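Local atomic coordinates of prolyl 4-hydroxylase (Phytophthora capsici LT1534, PDB entry 6IUQ), a protein that probably hydroxylates prolyl residues at the 4-position as an iron(II)- and 2-oxoglutarate-dependent dioxygenase. Residues R272-L283 with L299-K310. Residues are numbered along the deposited sequence; the frame is centred on the assembly and turned at random.
Sequences RGVYEEEYYESL and LKSHETHVENVK
His-302 reaches from helix 299-310 into a hole formed by Arg-272, Glu-276, Tyr-280 and Leu-283, a knob-into-hole fit, and both of its ring nitrogens meet polar partners in the ring plane. On one edge, NH1 of Arg-272 donates to ND1 of His-302 over 3.1 Å, with an N-H...N angle of 154°. The acceptor also lies in the guanidinium plane, yet the two planes stand 73° apart, so the groups meet edge to edge and twisted. This geometry is consistent with ND1 acting as the acceptor, and so probably carrying no proton. At the other edge, a water 2.7 Å from NE2 of His-302 donates to OE2 of Glu-276, bridging the helices; together these two in-plane contacts would restrict rotation of the imidazole. CD1 of Leu-283 packs obliquely 3.5 Å from CB of His-302, and CG2 of Val-306 lies over one ring face near its rim. The Tyr-280 side chain crosses that of His-302 at about a right angle, its ring plane oblique to the imidazole, with NE2 of His-302 near the Tyr-280 ring edge.

The Arg-272 chain runs extended through chi2 and then bends at chi3, which turns the guanidinium toward His-302 while CD stays over the His-305 face. This CH-pi contact measures 4.0 Å from CD to the ring centroid. Glu-276 crosses Val-306 at about a right angle, its carboxylate lying against both methyls, and OE1 forms a long salt bridge, 3.5 Å, with NZ of Lys-310. At the far end, CD1 of Leu-283 meets CD1 of Leu-299 at 4.2 Å.

The axes of helices 276-283 and 299-310 approach to 10.7 Å at 161°, an antiparallel helical hairpin. Tyr-279 touches Leu-214 of strand 214-217, so helix 276-287 lies against the iron-bearing double-stranded beta-helix characteristic of 2-oxoglutarate-dependent oxygenases, and helix 299-310 packs on that helix.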
ATOM      1  N   ARG A 272       7.238  13.569   7.293  1.00 19.11           N
ATOM      2  CA  ARG A 272       6.270  14.626   7.575  1.00 22.30           C
ATOM      3  C   ARG A 272       6.917  15.983   7.331  1.00 18.13           C
ATOM      4  O   ARG A 272       6.275  16.895   6.812  1.00 22.04           O
ATOM      5  CB  ARG A 272       5.724  14.524   9.002  1.00 21.43           C
ATOM      6  CG  ARG A 272       4.578  15.496   9.279  1.00 24.93           C
ATOM      7  CD  ARG A 272       3.983  15.273  10.657  1.00 27.26           C
ATOM      8  NE  ARG A 272       3.397  13.940  10.809  1.00 24.11           N
ATOM      9  CZ  ARG A 272       2.135  13.635  10.532  1.00 28.48           C
ATOM     10  NH1 ARG A 272       1.295  14.567  10.069  1.00 24.49           N
ATOM     11  NH2 ARG A 272       1.710  12.389  10.713  1.00 24.95           N
ATOM     12  N   GLY A 273       8.197  16.105   7.667  1.00 17.80           N
ATOM     13  CA  GLY A 273       8.977  17.290   7.330  1.00 14.40           C
ATOM     14  C   GLY A 273       9.190  17.458   5.838  1.00 19.04           C
ATOM     15  O   GLY A 273       8.900  18.500   5.271  1.00 20.95           O
ATOM     16  N   VAL A 274       9.681  16.421   5.170  1.00 24.36           N
ATOM     17  CA  VAL A 274       9.940  16.553   3.742  1.00 20.76           C
ATOM     18  C   VAL A 274       8.636  16.779   2.964  1.00 20.33           C
ATOM     19  O   VAL A 274       8.585  17.584   2.041  1.00 25.06           O
ATOM     20  CB  VAL A 274      10.688  15.325   3.199  1.00 22.19           C
ATOM     21  CG1 VAL A 274      10.858  15.436   1.696  1.00 18.86           C
ATOM     22  CG2 VAL A 274      12.034  15.167   3.894  1.00 17.76           C
ATOM     23  N   TYR A 275       7.561  16.110   3.357  1.00 22.51           N
ATOM     24  CA  TYR A 275       6.308  16.234   2.614  1.00 21.78           C
ATOM     25  C   TYR A 275       5.223  16.987   3.391  1.00 24.15           C
ATOM     26  O   TYR A 275       4.043  16.688   3.252  1.00 27.03           O
ATOM     27  CB  TYR A 275       5.798  14.840   2.228  1.00 22.96           C
ATOM     28  CG  TYR A 275       6.671  14.154   1.203  1.00 18.35           C
ATOM     29  CD1 TYR A 275       7.879  13.574   1.562  1.00 18.71           C
ATOM     30  CD2 TYR A 275       6.295  14.105  -0.123  1.00 21.14           C
ATOM     31  CE1 TYR A 275       8.694  12.965   0.618  1.00 20.94           C
ATOM     32  CE2 TYR A 275       7.084  13.493  -1.070  1.00 23.92           C
ATOM     33  CZ  TYR A 275       8.284  12.924  -0.694  1.00 21.19           C
ATOM     34  OH  TYR A 275       9.066  12.318  -1.635  1.00 16.98           O
ATOM     35  N   GLU A 276       5.623  17.961   4.200  1.00 24.04           N
ATOM     36  CA  GLU A 276       4.684  18.762   4.975  1.00 25.43           C
ATOM     37  C   GLU A 276       3.472  19.245   4.186  1.00 22.21           C
ATOM     38  O   GLU A 276       2.344  19.134   4.652  1.00 23.91           O
ATOM     39  CB  GLU A 276       5.403  19.976   5.568  1.00 28.20           C
ATOM     40  CG  GLU A 276       4.657  20.609   6.732  1.00 29.83           C
ATOM     41  CD  GLU A 276       5.252  21.946   7.155  1.00 36.90           C
ATOM     42  OE1 GLU A 276       6.499  22.105   7.144  1.00 31.51           O
ATOM     43  OE2 GLU A 276       4.454  22.849   7.482  1.00 37.17           O
ATOM     44  N   GLU A 277       3.695  19.770   2.990  1.00 22.78           N
ATOM     45  CA  GLU A 277       2.604  20.321   2.198  1.00 22.78           C
ATOM     46  C   GLU A 277       1.578  19.236   1.883  1.00 28.65           C
ATOM     47  O   GLU A 277       0.367  19.446   2.038  1.00 21.84           O
ATOM     48  CB  GLU A 277       3.124  20.951   0.902  1.00 28.81           C
ATOM     49  CG  GLU A 277       4.120  22.095   1.095  1.00 30.15           C
ATOM     50  CD  GLU A 277       5.482  21.620   1.615  1.00 39.31           C
ATOM     51  OE1 GLU A 277       5.800  20.409   1.502  1.00 36.67           O
ATOM     52  OE2 GLU A 277       6.228  22.457   2.164  1.00 43.18           O
ATOM     53  N   GLU A 278       2.068  18.071   1.453  1.00 26.34           N
ATOM     54  CA  GLU A 278       1.192  16.941   1.141  1.00 23.14           C
ATOM     55  C   GLU A 278       0.439  16.408   2.370  1.00 19.18           C
ATOM     56  O   GLU A 278      -0.773  16.180   2.310  1.00 21.37           O
ATOM     57  CB  GLU A 278       1.987  15.804   0.495  1.00 22.47           C
ATOM     58  CG  GLU A 278       2.372  16.054  -0.950  1.00 21.59           C
ATOM     59  CD  GLU A 278       3.609  16.928  -1.125  1.00 25.71           C
ATOM     60  OE1 GLU A 278       4.389  17.110  -0.168  1.00 26.87           O
ATOM     61  OE2 GLU A 278       3.807  17.441  -2.245  1.00 31.13           O
ATOM     62  N   TYR A 279       1.144  16.195   3.473  1.00 18.32           N
ATOM     63  CA  TYR A 279       0.495  15.819   4.726  1.00 18.79           C
ATOM     64  C   TYR A 279      -0.567  16.845   5.149  1.00 19.46           C
ATOM     65  O   TYR A 279      -1.692  16.483   5.508  1.00 17.14           O
ATOM     66  CB  TYR A 279       1.522  15.686   5.841  1.00 19.57           C
ATOM     67  CG  TYR A 279       2.242  14.357   5.970  1.00 20.31           C
ATOM     68  CD1 TYR A 279       3.323  14.047   5.159  1.00 21.55           C
ATOM     69  CD2 TYR A 279       1.891  13.450   6.959  1.00 20.66           C
ATOM     70  CE1 TYR A 279       4.023  12.832   5.308  1.00 21.26           C
ATOM     71  CE2 TYR A 279       2.580  12.244   7.124  1.00 21.55           C
ATOM     72  CZ  TYR A 279       3.646  11.945   6.289  1.00 21.14           C
ATOM     73  OH  TYR A 279       4.330  10.761   6.440  1.00 18.88           O
ATOM     74  N   TYR A 280      -0.210  18.123   5.106  1.00 21.21           N
ATOM     75  CA  TYR A 280      -1.140  19.175   5.507  1.00 19.64           C
ATOM     76  C   TYR A 280      -2.366  19.225   4.588  1.00 20.55           C
ATOM     77  O   TYR A 280      -3.508  19.302   5.065  1.00 24.31           O
ATOM     78  CB  TYR A 280      -0.433  20.539   5.540  1.00 21.05           C
ATOM     79  CG  TYR A 280      -1.293  21.669   6.082  1.00 20.92           C
ATOM     80  CD1 TYR A 280      -1.394  21.897   7.447  1.00 20.03           C
ATOM     81  CD2 TYR A 280      -2.001  22.513   5.220  1.00 19.44           C
ATOM     82  CE1 TYR A 280      -2.174  22.934   7.953  1.00 20.92           C
ATOM     83  CE2 TYR A 280      -2.781  23.553   5.714  1.00 23.64           C
ATOM     84  CZ  TYR A 280      -2.864  23.751   7.084  1.00 22.17           C
ATOM     85  OH  TYR A 280      -3.645  24.759   7.581  1.00 17.52           O
ATOM     86  N   GLU A 281      -2.161  19.161   3.280  1.00 20.58           N
ATOM     87  CA  GLU A 281      -3.312  19.175   2.377  1.00 22.99           C
ATOM     88  C   GLU A 281      -4.250  17.998   2.623  1.00 25.12           C
ATOM     89  O   GLU A 281      -5.472  18.169   2.613  1.00 25.37           O
ATOM     90  CB  GLU A 281      -2.876  19.186   0.920  1.00 24.34           C
ATOM     91  CG  GLU A 281      -3.820  20.000   0.033  1.00 35.81           C
ATOM     92  CD  GLU A 281      -4.033  21.447   0.543  1.00 39.94           C
ATOM     93  OE1 GLU A 281      -3.068  22.062   1.056  1.00 35.75           O
ATOM     94  OE2 GLU A 281      -5.163  21.966   0.422  1.00 31.10           O
ATOM     95  N   SER A 282      -3.695  16.816   2.884  1.00 24.78           N
ATOM     96  CA  SER A 282      -4.551  15.672   3.200  1.00 23.69           C
ATOM     97  C   SER A 282      -5.355  15.972   4.451  1.00 21.50           C
ATOM     98  O   SER A 282      -6.530  15.658   4.511  1.00 22.44           O
ATOM     99  CB  SER A 282      -3.738  14.389   3.387  1.00 23.43           C
ATOM    100  OG  SER A 282      -3.376  13.833   2.138  1.00 28.97           O
ATOM    101  N   LEU A 283      -4.738  16.606   5.444  1.00 20.65           N
ATOM    102  CA  LEU A 283      -5.468  16.902   6.675  1.00 22.20           C
ATOM    103  C   LEU A 283      -6.565  17.952   6.438  1.00 25.61           C
ATOM    104  O   LEU A 283      -7.574  17.944   7.133  1.00 27.42           O
ATOM    105  CB  LEU A 283      -4.510  17.360   7.781  1.00 19.71           C
ATOM    106  CG  LEU A 283      -3.635  16.262   8.399  1.00 23.75           C
ATOM    107  CD1 LEU A 283      -2.335  16.824   8.947  1.00 21.12           C
ATOM    108  CD2 LEU A 283      -4.377  15.506   9.476  1.00 20.85           C
ATOM    109  N   LEU A 299      -4.814  16.994  13.297  1.00 28.67           N
ATOM    110  CA  LEU A 299      -4.187  18.224  12.830  1.00 27.04           C
ATOM    111  C   LEU A 299      -3.256  18.798  13.888  1.00 26.19           C
ATOM    112  O   LEU A 299      -2.140  19.218  13.570  1.00 27.00           O
ATOM    113  CB  LEU A 299      -5.236  19.273  12.429  1.00 24.57           C
ATOM    114  CG  LEU A 299      -4.599  20.599  11.986  1.00 31.74           C
ATOM    115  CD1 LEU A 299      -3.616  20.390  10.833  1.00 21.84           C
ATOM    116  CD2 LEU A 299      -5.650  21.612  11.582  1.00 39.60           C
ATOM    117  N   LYS A 300      -3.703  18.824  15.143  1.00 27.05           N
ATOM    118  CA  LYS A 300      -2.868  19.363  16.212  1.00 29.42           C
ATOM    119  C   LYS A 300      -1.602  18.522  16.343  1.00 27.36           C
ATOM    120  O   LYS A 300      -0.534  19.030  16.642  1.00 28.20           O
ATOM    121  CB  LYS A 300      -3.627  19.401  17.539  1.00 30.01           C
ATOM    122  CG  LYS A 300      -4.577  20.559  17.666  1.00 37.55           C
ATOM    123  CD  LYS A 300      -3.834  21.886  17.669  1.00 42.79           C
ATOM    124  CE  LYS A 300      -4.700  23.002  17.084  1.00 44.15           C
ATOM    125  NZ  LYS A 300      -4.010  24.328  17.066  1.00 39.86           N
ATOM    126  N   SER A 301      -1.736  17.227  16.093  1.00 28.19           N
ATOM    127  CA  SER A 301      -0.613  16.307  16.179  1.00 28.58           C
ATOM    128  C   SER A 301       0.427  16.652  15.114  1.00 23.66           C
ATOM    129  O   SER A 301       1.625  16.713  15.385  1.00 25.94           O
ATOM    130  CB  SER A 301      -1.114  14.868  16.040  1.00 25.43           C
ATOM    131  OG  SER A 301      -0.037  13.969  16.061  1.00 35.01           O
ATOM    132  N   HIS A 302      -0.045  16.926  13.902  1.00 24.31           N
ATOM    133  CA  HIS A 302       0.830  17.331  12.797  1.00 24.15           C
ATOM    134  C   HIS A 302       1.535  18.650  13.108  1.00 25.65           C
ATOM    135  O   HIS A 302       2.766  18.790  12.998  1.00 23.18           O
ATOM    136  CB  HIS A 302       0.001  17.457  11.520  1.00 18.86           C
ATOM    137  CG  HIS A 302       0.687  18.193  10.419  1.00 21.65           C
ATOM    138  ND1 HIS A 302       1.360  17.552   9.399  1.00 23.21           N
ATOM    139  CD2 HIS A 302       0.795  19.522  10.165  1.00 22.01           C
ATOM    140  CE1 HIS A 302       1.852  18.453   8.564  1.00 19.27           C
ATOM    141  NE2 HIS A 302       1.521  19.656   9.006  1.00 23.86           N
ATOM    142  N   GLU A 303       0.719  19.617  13.489  1.00 22.98           N
ATOM    143  CA  GLU A 303       1.160  20.943  13.882  1.00 25.20           C
ATOM    144  C   GLU A 303       2.270  20.902  14.932  1.00 23.75           C
ATOM    145  O   GLU A 303       3.290  21.583  14.807  1.00 27.60           O
ATOM    146  CB  GLU A 303      -0.059  21.696  14.395  1.00 29.94           C
ATOM    147  CG  GLU A 303       0.135  23.099  14.832  1.00 36.72           C
ATOM    148  CD  GLU A 303      -1.210  23.730  15.142  1.00 43.86           C
ATOM    149  OE1 GLU A 303      -1.461  24.048  16.330  1.00 42.83           O
ATOM    150  OE2 GLU A 303      -2.023  23.867  14.196  1.00 42.25           O
ATOM    151  N   THR A 304       2.070  20.091  15.962  1.00 22.41           N
ATOM    152  CA  THR A 304       3.074  19.893  17.008  1.00 23.81           C
ATOM    153  C   THR A 304       4.364  19.231  16.500  1.00 23.25           C
ATOM    154  O   THR A 304       5.462  19.647  16.865  1.00 22.15           O
ATOM    155  CB  THR A 304       2.498  19.034  18.142  1.00 29.03           C
ATOM    156  OG1 THR A 304       1.377  19.707  18.728  1.00 36.51           O
ATOM    157  CG2 THR A 304       3.540  18.786  19.204  1.00 20.70           C
ATOM    158  N   HIS A 305       4.227  18.196  15.673  1.00 23.76           N
ATOM    159  CA  HIS A 305       5.383  17.505  15.110  1.00 23.36           C
ATOM    160  C   HIS A 305       6.218  18.440  14.235  1.00 26.84           C
ATOM    161  O   HIS A 305       7.445  18.480  14.331  1.00 25.78           O
ATOM    162  CB  HIS A 305       4.933  16.285  14.305  1.00 27.45           C
ATOM    163  CG  HIS A 305       6.067  15.483  13.742  1.00 40.90           C
ATOM    164  ND1 HIS A 305       6.915  15.968  12.765  1.00 39.69           N
ATOM    165  CD2 HIS A 305       6.490  14.224  14.011  1.00 45.05           C
ATOM    166  CE1 HIS A 305       7.813  15.048  12.463  1.00 31.80           C
ATOM    167  NE2 HIS A 305       7.580  13.981  13.206  1.00 42.20           N
ATOM    168  N   VAL A 306       5.545  19.213  13.398  1.00 27.64           N
ATOM    169  CA  VAL A 306       6.218  20.143  12.502  1.00 28.42           C
ATOM    170  C   VAL A 306       7.025  21.182  13.283  1.00 28.34           C
ATOM    171  O   VAL A 306       8.128  21.572  12.873  1.00 24.67           O
ATOM    172  CB  VAL A 306       5.173  20.847  11.568  1.00 24.37           C
ATOM    173  CG1 VAL A 306       5.714  22.132  10.988  1.00 32.88           C
ATOM    174  CG2 VAL A 306       4.737  19.911  10.474  1.00 22.90           C
ATOM    175  N   GLU A 307       6.482  21.638  14.409  1.00 28.40           N
ATOM    176  CA  GLU A 307       7.177  22.647  15.204  1.00 26.63           C
ATOM    177  C   GLU A 307       8.347  22.027  15.983  1.00 25.90           C
ATOM    178  O   GLU A 307       9.391  22.647  16.102  1.00 28.38           O
ATOM    179  CB  GLU A 307       6.206  23.354  16.157  1.00 26.65           C
ATOM    180  CG  GLU A 307       6.873  24.366  17.098  1.00 30.70           C
ATOM    181  CD  GLU A 307       7.527  25.539  16.378  1.00 37.80           C
ATOM    182  OE1 GLU A 307       7.121  25.857  15.238  1.00 42.64           O
ATOM    183  OE2 GLU A 307       8.458  26.148  16.951  1.00 42.00           O
ATOM    184  N   ASN A 308       8.167  20.808  16.498  1.00 24.75           N
ATOM    185  CA  ASN A 308       9.260  20.042  17.123  1.00 24.70           C
ATOM    186  C   ASN A 308      10.441  19.841  16.180  1.00 28.89           C
ATOM    187  O   ASN A 308      11.592  19.971  16.577  1.00 28.98           O
ATOM    188  CB  ASN A 308       8.772  18.673  17.585  1.00 21.59           C
ATOM    189  CG  ASN A 308       7.871  18.751  18.803  1.00 31.32           C
ATOM    190  OD1 ASN A 308       7.850  19.760  19.515  1.00 33.17           O
ATOM    191  ND2 ASN A 308       7.137  17.674  19.064  1.00 30.30           N
ATOM    192  N   VAL A 309      10.151  19.531  14.922  1.00 25.20           N
ATOM    193  CA  VAL A 309      11.200  19.440  13.937  1.00 23.88           C
ATOM    194  C   VAL A 309      11.892  20.782  13.793  1.00 26.63           C
ATOM    195  O   VAL A 309      13.119  20.837  13.833  1.00 29.26           O
ATOM    196  CB  VAL A 309      10.671  18.964  12.567  1.00 26.60           C
ATOM    197  CG1 VAL A 309      11.706  19.199  11.486  1.00 22.67           C
ATOM    198  CG2 VAL A 309      10.299  17.491  12.635  1.00 24.33           C
ATOM    199  N   LYS A 310      11.128  21.866  13.655  1.00 24.85           N
ATOM    200  CA  LYS A 310      11.732  23.189  13.445  1.00 25.33           C
ATOM    201  C   LYS A 310      12.594  23.641  14.632  1.00 30.14           C
ATOM    202  O   LYS A 310      13.579  24.358  14.448  1.00 36.30           O
ATOM    203  CB  LYS A 310      10.659  24.249  13.157  1.00 33.05           C
ATOM    204  CG  LYS A 310       9.869  23.980  11.877  1.00 37.55           C
ATOM    205  CD  LYS A 310       9.132  25.218  11.370  1.00 41.98           C
ATOM    206  CE  LYS A 310       8.066  24.843  10.330  1.00 39.62           C
ATOM    207  NZ  LYS A 310       8.631  24.046   9.182  1.00 50.16           N
TER
HETATM  208  O   HOH W   1       2.097  22.047   7.825  1.00 21.39           O